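Local structure of esterase LipW (Mycobacterium marinum, 3QH4) at residues E52-V60 with H105-R113; V187-L197 with L247-D258. The protein probably acts as an esterase, hydrolysing ester substrates with an alpha/beta-hydrolase fold. One frame throughout, in Å; residues are numbered along the deposited sequence.

How the contacts relate
From the N terminus, the chain runs along helix 31-56 into the edge strand 59-66; contact 1 closes when, after 44 intervening residues, helix 105-115 packs against that junction. The intervening chain is about half strand and without helix, so this closure brings the N-terminal helix onto the first helix after strand 85-91. Contact 2 opens later, in series, neither nested in nor crossing the first: strand 189-193 pairs with strand 250-255 after 49 residues that include helices but no strand. The centres lie 21 Å apart, yet both contacts reach the same eight-stranded sheet, and they touch where Leu-111 CD2 meets Leu-191 CD1 at 4.2 Å.

Contact 1 (E52-V60 with H105-R113); sequences ETAAAGVAV and HRQCLELAR
The end of the N-terminal helix 31-56 and its turn into edge strand 59-66 pack here on helix 105-115, the two short helical segments running nearly parallel at 14° with axes 10.4 Å apart. Leu-109 lies at the centre of the apolar contact. With CG anti to the carbonyl carbon (chi1 -69°), it directs both methyls at segment 52-60: CD1 lies 3.8 Å from Glu-52 CB, whereas CD2 reaches Ala-56, Val-58 and Val-60, approaching Val-58 CB to 3.9 Å. Gly-57, with positive phi, ends the helix, and Val-58 beyond it turns back toward helix 105-115. The Val-58 methyls divide between neighbouring residues of that helix, CG1 meeting Ala-112 CB at 3.9 Å and CG2 packing against Arg-113 CB.

At the other end, His-105 NE2 donates to Thr-53 OG1 over 2.6 Å, with the oxygen close to the ring plane although the N-H...O angle is a bent 142°. Thr-53 OG1 is also bonded to Ala-49 O, and His-105 ND1 to Tyr-78 OH; bonds at both nitrogens restrain the ring's rotation. Glu-52 OE1 approaches the same ring at its edge, 3.4 Å from His-105 CD2, with carboxylate and imidazole nearly coplanar. That oxygen also forms a salt bridge with Arg-45. Water links the other oxygen, Glu-52 OE2, to Arg-106 NH1. Arg-106 NH2 pairs with Glu-296, and its NE with Glu-110 OE2 at 2.8 Å, within a salt-bridge network that continues to Arg-113. Strand 72-79 supports the His-105 end through Arg-76 and Tyr-78. This is helix-on-helix packing at the margin of an alpha/beta-hydrolase fold, where an N-terminal helix leads into the edge strand and lies against a helix flanking the central sheet.

Contact 2 (V187-L197 with L247-D258); sequences VIFQLLHQPVL and LPATLITCGEID
Phe-189 lays one ring face over the Ala-249 carbonyl, whose O sits 3.4 Å above the ring plane, toward the rim, and 3.5 Å from Phe-189 CD1. Phe-189 CZ meets Leu-251 CB at 3.8 Å, while Leu-311 and Ala-314 of helix 298-315 also pack on this ring. Leu-191 and Leu-251 lie side by side, pointing the same way, with Leu-191 CD1 3.9 Å from Leu-251 CD2. Beyond them, two side chains cross at about a right angle: His-193 ND1 and Thr-253 OG1 are hydrogen-bonded at 2.8 Å, the hydroxyl in plane at the imidazole edge. Asp-291 holds His-193 NE2, restraining the ring at both nitrogens.

These residues sit on adjacent parallel strands of the central alpha/beta-hydrolase sheet, whose short segments run 3° from parallel. Backbone hydrogen bonds alternate in direction between them, from Gln-190 N on Ala-249 O to Gln-194 N on Thr-253 O; Leu-192 N to Leu-251 O is the straightest, 2.8 Å at 175°. On the face bearing Gln-190 and Thr-250, the Gln-190 chain extends beyond CG, carrying NE2 to a weak bond with Pro-248 O, which also accepts from Thr-250 OG1. Pro-195 CG rests 3.8 Å from Ile-252 CD1, beside Val-264 of helix 261-273, which both side chains touch.

Gln-194 CG covers the centre of one His-193 ring face; the Gln-194 amide plane is 77° from the Asp-258 carboxylate, and NE2 bonds to Ser-165 OG. Water joins Gln-194 OE1, Gly-255 N and Asp-258 OD2; OE1 also accepts from Gly-289 N. Asp-258 OD2 is bonded to His-288 ND1, consistent with a Ser-His-Asp triad completed by Ser-166.

Contact 1 (E52-V60 with H105-R113)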
loop_
_atom_site.group_PDB
_atom_site.type_symbol
_atom_site.label_atom_id
_atom_site.label_comp_id
_atom_site.label_asym_id
_atom_site.label_seq_id
_atom_site.Cartn_x
_atom_site.Cartn_y
_atom_site.Cartn_z
ATOM N N GLU A 52 4.579 18.948 3.357
ATOM C CA GLU A 52 3.283 18.293 3.263
ATOM C C GLU A 52 2.520 18.341 4.570
ATOM O O GLU A 52 1.325 18.621 4.585
ATOM C CB GLU A 52 3.468 16.843 2.797
ATOM C CG GLU A 52 3.815 16.756 1.296
ATOM C CD GLU A 52 4.486 15.442 0.909
ATOM O OE1 GLU A 52 4.567 14.550 1.763
ATOM O OE2 GLU A 52 4.992 15.342 -0.235
ATOM N N THR A 53 3.214 18.052 5.664
ATOM C CA THR A 53 2.624 18.148 7.006
ATOM C C THR A 53 2.161 19.575 7.316
ATOM O O THR A 53 1.067 19.773 7.852
ATOM C CB THR A 53 3.652 17.672 8.062
ATOM O OG1 THR A 53 3.883 16.279 7.845
ATOM C CG2 THR A 53 3.150 17.888 9.521
ATOM N N ALA A 54 2.988 20.558 6.961
ATOM C CA ALA A 54 2.617 21.964 7.212
ATOM C C ALA A 54 1.319 22.356 6.512
ATOM O O ALA A 54 0.521 23.161 7.041
ATOM C CB ALA A 54 3.766 22.913 6.824
ATOM N N ALA A 55 1.086 21.799 5.325
ATOM C CA ALA A 55 -0.088 22.138 4.528
ATOM C C ALA A 55 -1.375 21.430 4.990
ATOM O O ALA A 55 -2.481 22.004 4.933
ATOM C CB ALA A 55 0.178 21.840 3.045
ATOM N N ALA A 56 -1.251 20.201 5.482
ATOM C CA ALA A 56 -2.440 19.373 5.683
ATOM C C ALA A 56 -3.228 19.708 6.948
ATOM O O ALA A 56 -4.448 19.510 6.977
ATOM C CB ALA A 56 -2.084 17.875 5.670
ATOM N N GLY A 57 -2.533 20.197 7.978
ATOM C CA GLY A 57 -3.181 20.445 9.266
ATOM C C GLY A 57 -3.598 19.173 9.984
ATOM O O GLY A 57 -4.503 19.195 10.828
ATOM N N VAL A 58 -2.955 18.057 9.658
ATOM C CA VAL A 58 -3.213 16.781 10.333
ATOM C C VAL A 58 -2.085 16.566 11.352
ATOM O O VAL A 58 -0.913 16.681 10.988
ATOM C CB VAL A 58 -3.204 15.617 9.323
ATOM C CG1 VAL A 58 -3.230 14.239 10.044
ATOM C CG2 VAL A 58 -4.382 15.747 8.295
ATOM N N ALA A 59 -2.423 16.300 12.616
ATOM C CA ALA A 59 -1.368 16.092 13.632
ATOM C C ALA A 59 -0.593 14.818 13.300
ATOM O O ALA A 59 -1.178 13.796 12.928
ATOM C CB ALA A 59 -1.960 16.020 15.011
ATOM N N VAL A 60 0.729 14.908 13.392
ATOM C CA VAL A 60 1.622 13.794 13.052
ATOM C C VAL A 60 2.596 13.583 14.200
ATOM O O VAL A 60 3.198 14.558 14.702
ATOM C CB VAL A 60 2.445 14.098 11.784
ATOM C CG1 VAL A 60 3.524 13.000 11.553
ATOM C CG2 VAL A 60 1.530 14.255 10.547
ATOM N N HIS A 105 3.822 9.318 2.787
ATOM C CA HIS A 105 3.342 10.345 3.749
ATOM C C HIS A 105 2.134 11.131 3.185
ATOM O O HIS A 105 1.161 11.334 3.900
ATOM C CB HIS A 105 4.526 11.253 4.085
ATOM C CG HIS A 105 4.251 12.318 5.106
ATOM N ND1 HIS A 105 4.052 12.046 6.446
ATOM C CD2 HIS A 105 4.241 13.666 4.990
ATOM C CE1 HIS A 105 3.880 13.183 7.100
ATOM N NE2 HIS A 105 4.005 14.182 6.245
ATOM N N ARG A 106 2.197 11.537 1.920
ATOM C CA ARG A 106 1.090 12.293 1.322
ATOM C C ARG A 106 -0.193 11.453 1.361
ATOM O O ARG A 106 -1.245 11.947 1.750
ATOM C CB ARG A 106 1.410 12.715 -0.111
ATOM C CG ARG A 106 0.284 13.523 -0.783
ATOM C CD ARG A 106 -0.010 14.853 -0.082
ATOM N NE ARG A 106 -0.971 15.662 -0.855
ATOM C CZ ARG A 106 -0.653 16.455 -1.874
ATOM N NH1 ARG A 106 0.616 16.552 -2.310
ATOM N NH2 ARG A 106 -1.625 17.137 -2.493
ATOM N N GLN A 107 -0.102 10.186 0.932
ATOM C CA GLN A 107 -1.258 9.303 0.955
ATOM C C GLN A 107 -1.878 9.223 2.352
ATOM O O GLN A 107 -3.108 9.251 2.493
ATOM C CB GLN A 107 -0.846 7.915 0.426
ATOM C CG GLN A 107 -1.855 6.730 0.648
ATOM C CD GLN A 107 -3.094 6.804 -0.274
ATOM O OE1 GLN A 107 -3.165 6.101 -1.290
ATOM N NE2 GLN A 107 -4.072 7.618 0.104
ATOM N N CYS A 108 -1.022 9.118 3.379
ATOM C CA CYS A 108 -1.493 8.982 4.760
ATOM C C CYS A 108 -2.209 10.257 5.186
ATOM O O CYS A 108 -3.262 10.179 5.838
ATOM C CB CYS A 108 -0.338 8.646 5.724
ATOM S SG CYS A 108 0.251 6.937 5.501
ATOM N N LEU A 109 -1.647 11.415 4.834
ATOM C CA LEU A 109 -2.252 12.689 5.201
ATOM C C LEU A 109 -3.637 12.804 4.569
ATOM O O LEU A 109 -4.591 13.307 5.187
ATOM C CB LEU A 109 -1.386 13.877 4.757
ATOM C CG LEU A 109 -0.066 14.006 5.537
ATOM C CD1 LEU A 109 0.836 14.943 4.746
ATOM C CD2 LEU A 109 -0.269 14.499 6.994
ATOM N N GLU A 110 -3.721 12.365 3.314
ATOM C CA GLU A 110 -4.985 12.446 2.572
ATOM C C GLU A 110 -6.028 11.541 3.182
ATOM O O GLU A 110 -7.177 11.962 3.373
ATOM C CB GLU A 110 -4.792 12.184 1.072
ATOM C CG GLU A 110 -3.855 13.208 0.374
ATOM C CD GLU A 110 -4.404 14.622 0.290
ATOM O OE1 GLU A 110 -5.634 14.832 0.405
ATOM O OE2 GLU A 110 -3.580 15.540 0.113
ATOM N N LEU A 111 -5.642 10.309 3.529
ATOM C CA LEU A 111 -6.587 9.385 4.172
ATOM C C LEU A 111 -7.096 9.942 5.503
ATOM O O LEU A 111 -8.302 9.971 5.746
ATOM C CB LEU A 111 -5.948 8.016 4.414
ATOM C CG LEU A 111 -5.617 7.176 3.181
ATOM C CD1 LEU A 111 -4.964 5.855 3.602
ATOM C CD2 LEU A 111 -6.876 6.899 2.346
ATOM N N ALA A 112 -6.176 10.385 6.363
ATOM C CA ALA A 112 -6.561 10.862 7.698
ATOM C C ALA A 112 -7.566 12.002 7.590
ATOM O O ALA A 112 -8.604 11.997 8.241
ATOM C CB ALA A 112 -5.318 11.317 8.481
ATOM N N ARG A 113 -7.244 12.984 6.757
ATOM C CA ARG A 113 -8.029 14.206 6.666
ATOM C C ARG A 113 -9.394 13.930 6.024
ATOM O O ARG A 113 -10.457 14.333 6.555
ATOM C CB ARG A 113 -7.277 15.244 5.840
ATOM C CG ARG A 113 -8.102 16.504 5.576
ATOM C CD ARG A 113 -7.253 17.569 4.907
ATOM N NE ARG A 113 -6.905 17.218 3.534
ATOM C CZ ARG A 113 -7.648 17.484 2.469
ATOM N NH1 ARG A 113 -8.840 18.088 2.612
ATOM N NH2 ARG A 113 -7.226 17.114 1.263
HETATM O O HOH W 1 3.126 15.097 -2.094
#

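Contact 2 (V187-L197 with L247-D258)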
loop_
_atom_site.group_PDB
_atom_site.type_symbol
_atom_site.label_atom_id
_atom_site.label_comp_id
_atom_site.label_asym_id
_atom_site.label_seq_id
_atom_site.Cartn_x
_atom_site.Cartn_y
_atom_site.Cartn_z
ATOM N N VAL A 187 -11.404 -6.498 11.791
ATOM C CA VAL A 187 -11.108 -5.402 10.847
ATOM C C VAL A 187 -12.362 -5.167 10.010
ATOM O O VAL A 187 -12.911 -6.111 9.445
ATOM C CB VAL A 187 -9.908 -5.801 9.921
ATOM C CG1 VAL A 187 -9.803 -4.887 8.689
ATOM C CG2 VAL A 187 -8.570 -5.766 10.726
ATOM N N ILE A 188 -12.827 -3.917 9.937
ATOM C CA ILE A 188 -14.086 -3.644 9.274
ATOM C C ILE A 188 -13.954 -3.207 7.817
ATOM O O ILE A 188 -14.958 -3.135 7.090
ATOM C CB ILE A 188 -14.955 -2.617 10.032
ATOM C CG1 ILE A 188 -14.304 -1.222 10.034
ATOM C CG2 ILE A 188 -15.262 -3.152 11.471
ATOM C CD1 ILE A 188 -15.252 -0.123 10.549
ATOM N N PHE A 189 -12.729 -2.928 7.378
ATOM C CA PHE A 189 -12.568 -2.473 6.009
ATOM C C PHE A 189 -11.135 -2.662 5.581
ATOM O O PHE A 189 -10.226 -2.506 6.413
ATOM C CB PHE A 189 -12.912 -0.985 5.896
ATOM C CG PHE A 189 -13.202 -0.538 4.483
ATOM C CD1 PHE A 189 -14.473 -0.726 3.935
ATOM C CD2 PHE A 189 -12.211 0.076 3.712
ATOM C CE1 PHE A 189 -14.751 -0.301 2.627
ATOM C CE2 PHE A 189 -12.463 0.466 2.386
ATOM C CZ PHE A 189 -13.746 0.286 1.846
ATOM N N GLN A 190 -10.932 -2.972 4.300
ATOM C CA GLN A 190 -9.566 -2.996 3.739
ATOM C C GLN A 190 -9.493 -2.118 2.501
ATOM O O GLN A 190 -10.325 -2.224 1.578
ATOM C CB GLN A 190 -9.085 -4.435 3.427
ATOM C CG GLN A 190 -9.909 -5.214 2.401
ATOM C CD GLN A 190 -9.323 -6.612 2.112
ATOM O OE1 GLN A 190 -8.096 -6.809 2.049
ATOM N NE2 GLN A 190 -10.210 -7.596 2.015
ATOM N N LEU A 191 -8.452 -1.301 2.443
ATOM C CA LEU A 191 -8.289 -0.377 1.311
ATOM C C LEU A 191 -6.991 -0.739 0.604
ATOM O O LEU A 191 -5.905 -0.655 1.194
ATOM C CB LEU A 191 -8.259 1.071 1.835
ATOM C CG LEU A 191 -8.166 2.174 0.781
ATOM C CD1 LEU A 191 -8.933 3.403 1.276
ATOM C CD2 LEU A 191 -6.694 2.508 0.512
ATOM N N LEU A 192 -7.128 -1.256 -0.611
ATOM C CA LEU A 192 -5.982 -1.812 -1.351
ATOM C C LEU A 192 -5.764 -0.953 -2.602
ATOM O O LEU A 192 -6.485 -1.084 -3.614
ATOM C CB LEU A 192 -6.231 -3.279 -1.733
ATOM C CG LEU A 192 -6.689 -4.219 -0.617
ATOM C CD1 LEU A 192 -7.007 -5.601 -1.171
ATOM C CD2 LEU A 192 -5.622 -4.343 0.486
ATOM N N HIS A 193 -4.792 -0.057 -2.519
ATOM C CA HIS A 193 -4.443 0.744 -3.691
ATOM C C HIS A 193 -3.350 0.087 -4.533
ATOM O O HIS A 193 -2.276 -0.251 -4.025
ATOM C CB HIS A 193 -4.071 2.189 -3.287
ATOM C CG HIS A 193 -3.650 3.043 -4.446
ATOM N ND1 HIS A 193 -4.376 3.110 -5.618
ATOM C CD2 HIS A 193 -2.590 3.875 -4.607
ATOM C CE1 HIS A 193 -3.770 3.933 -6.460
ATOM N NE2 HIS A 193 -2.679 4.399 -5.877
ATOM N N GLN A 194 -3.654 -0.044 -5.827
ATOM C CA GLN A 194 -2.794 -0.685 -6.838
ATOM C C GLN A 194 -2.000 -1.865 -6.231
ATOM O O GLN A 194 -0.766 -1.896 -6.347
ATOM C CB GLN A 194 -1.884 0.386 -7.515
ATOM C CG GLN A 194 -1.034 1.178 -6.499
ATOM C CD GLN A 194 -0.182 2.278 -7.077
ATOM O OE1 GLN A 194 -0.324 2.660 -8.238
ATOM N NE2 GLN A 194 0.707 2.822 -6.244
ATOM N N PRO A 195 -2.714 -2.826 -5.608
ATOM C CA PRO A 195 -2.033 -3.888 -4.832
ATOM C C PRO A 195 -1.248 -4.913 -5.648
ATOM O O PRO A 195 -1.636 -5.297 -6.760
ATOM C CB PRO A 195 -3.177 -4.589 -4.100
ATOM C CG PRO A 195 -4.401 -4.418 -5.042
ATOM C CD PRO A 195 -4.188 -2.988 -5.572
ATOM N N VAL A 196 -0.107 -5.278 -5.098
ATOM C CA VAL A 196 0.648 -6.431 -5.543
ATOM C C VAL A 196 -0.061 -7.649 -4.928
ATOM O O VAL A 196 -0.205 -7.708 -3.700
ATOM C CB VAL A 196 2.098 -6.283 -5.035
ATOM C CG1 VAL A 196 2.834 -7.598 -5.243
ATOM C CG2 VAL A 196 2.781 -5.117 -5.811
ATOM N N LEU A 197 -0.491 -8.612 -5.754
ATOM C CA LEU A 197 -1.342 -9.701 -5.274
ATOM C C LEU A 197 -0.917 -11.098 -5.649
ATOM O O LEU A 197 -1.208 -12.026 -4.899
ATOM C CB LEU A 197 -2.802 -9.483 -5.758
ATOM C CG LEU A 197 -3.472 -8.263 -5.148
ATOM C CD1 LEU A 197 -4.759 -8.028 -5.880
ATOM C CD2 LEU A 197 -3.748 -8.517 -3.683
ATOM N N LEU A 247 -13.777 -12.058 4.228
ATOM C CA LEU A 247 -12.855 -10.917 4.263
ATOM C C LEU A 247 -13.630 -9.602 4.404
ATOM O O LEU A 247 -14.820 -9.538 4.035
ATOM C CB LEU A 247 -11.969 -10.897 3.014
ATOM C CG LEU A 247 -10.984 -12.068 2.939
ATOM C CD1 LEU A 247 -10.232 -12.052 1.599
ATOM C CD2 LEU A 247 -9.955 -12.043 4.108
ATOM N N PRO A 248 -12.980 -8.562 4.971
ATOM C CA PRO A 248 -13.641 -7.271 5.167
ATOM C C PRO A 248 -14.015 -6.610 3.844
ATOM O O PRO A 248 -13.332 -6.820 2.826
ATOM C CB PRO A 248 -12.600 -6.409 5.895
ATOM C CG PRO A 248 -11.391 -7.238 6.053
ATOM C CD PRO A 248 -11.589 -8.580 5.458
ATOM N N ALA A 249 -15.097 -5.834 3.889
ATOM C CA ALA A 249 -15.447 -4.912 2.815
ATOM C C ALA A 249 -14.200 -4.198 2.285
ATOM O O ALA A 249 -13.293 -3.847 3.049
ATOM C CB ALA A 249 -16.457 -3.922 3.309
ATOM N N THR A 250 -14.157 -4.016 0.970
ATOM C CA THR A 250 -12.915 -3.649 0.277
ATOM C C THR A 250 -13.119 -2.467 -0.675
ATOM O O THR A 250 -14.187 -2.373 -1.313
ATOM C CB THR A 250 -12.432 -4.873 -0.539
ATOM O OG1 THR A 250 -12.132 -5.940 0.370
ATOM C CG2 THR A 250 -11.155 -4.562 -1.385
ATOM N N LEU A 251 -12.117 -1.572 -0.733
ATOM C CA LEU A 251 -11.942 -0.645 -1.858
ATOM C C LEU A 251 -10.652 -1.068 -2.513
ATOM O O LEU A 251 -9.614 -1.153 -1.847
ATOM C CB LEU A 251 -11.829 0.813 -1.412
ATOM C CG LEU A 251 -11.395 1.753 -2.545
ATOM C CD1 LEU A 251 -12.493 1.891 -3.659
ATOM C CD2 LEU A 251 -11.065 3.142 -1.952
ATOM N N ILE A 252 -10.715 -1.336 -3.815
ATOM C CA ILE A 252 -9.511 -1.732 -4.549
ATOM C C ILE A 252 -9.396 -0.902 -5.819
ATOM O O ILE A 252 -10.352 -0.805 -6.600
ATOM C CB ILE A 252 -9.497 -3.283 -4.774
ATOM C CG1 ILE A 252 -8.230 -3.720 -5.523
ATOM C CG2 ILE A 252 -10.745 -3.773 -5.543
ATOM C CD1 ILE A 252 -8.065 -5.289 -5.594
ATOM N N THR A 253 -8.211 -0.324 -6.050
ATOM C CA THR A 253 -8.057 0.654 -7.115
ATOM C C THR A 253 -6.784 0.353 -7.914
ATOM O O THR A 253 -5.849 -0.279 -7.385
ATOM C CB THR A 253 -7.955 2.079 -6.508
ATOM O OG1 THR A 253 -6.966 2.098 -5.461
ATOM C CG2 THR A 253 -9.305 2.533 -5.933
ATOM N N CYS A 254 -6.741 0.762 -9.189
ATOM C CA CYS A 254 -5.504 0.596 -9.965
ATOM C C CYS A 254 -5.566 1.424 -11.232
ATOM O O CYS A 254 -6.650 1.599 -11.787
ATOM C CB CYS A 254 -5.351 -0.886 -10.346
ATOM S SG CYS A 254 -3.656 -1.319 -10.814
ATOM N N GLY A 255 -4.416 1.952 -11.674
ATOM C CA GLY A 255 -4.328 2.590 -13.004
ATOM C C GLY A 255 -4.367 1.501 -14.067
ATOM O O GLY A 255 -3.981 0.376 -13.803
ATOM N N GLU A 256 -4.816 1.836 -15.278
ATOM C CA GLU A 256 -4.946 0.809 -16.319
ATOM C C GLU A 256 -3.618 0.449 -16.962
ATOM O O GLU A 256 -3.490 -0.644 -17.531
ATOM C CB GLU A 256 -5.953 1.210 -17.401
ATOM C CG GLU A 256 -5.510 2.417 -18.204
ATOM C CD GLU A 256 -6.365 2.691 -19.435
ATOM O OE1 GLU A 256 -7.057 1.761 -19.906
ATOM O OE2 GLU A 256 -6.325 3.839 -19.936
ATOM N N ILE A 257 -2.640 1.348 -16.887
ATOM C CA ILE A 257 -1.344 1.100 -17.569
ATOM C C ILE A 257 -0.355 0.643 -16.511
ATOM O O ILE A 257 0.643 1.305 -16.213
ATOM C CB ILE A 257 -0.851 2.355 -18.397
ATOM C CG1 ILE A 257 -1.961 2.903 -19.310
ATOM C CG2 ILE A 257 0.449 2.064 -19.236
ATOM C CD1 ILE A 257 -2.551 1.858 -20.270
ATOM N N ASP A 258 -0.620 -0.552 -15.995
ATOM C CA ASP A 258 0.037 -0.998 -14.761
ATOM C C ASP A 258 0.124 -2.521 -14.865
ATOM O O ASP A 258 -0.903 -3.188 -15.077
ATOM C CB ASP A 258 -0.823 -0.558 -13.565
ATOM C CG ASP A 258 -0.188 -0.904 -12.196
ATOM O OD1 ASP A 258 0.531 -1.916 -12.080
ATOM O OD2 ASP A 258 -0.451 -0.170 -11.211
HETATM O O HOH W 2 -16.450 -5.563 6.410
HETATM O O HOH W 3 -1.845 1.983 -10.490
#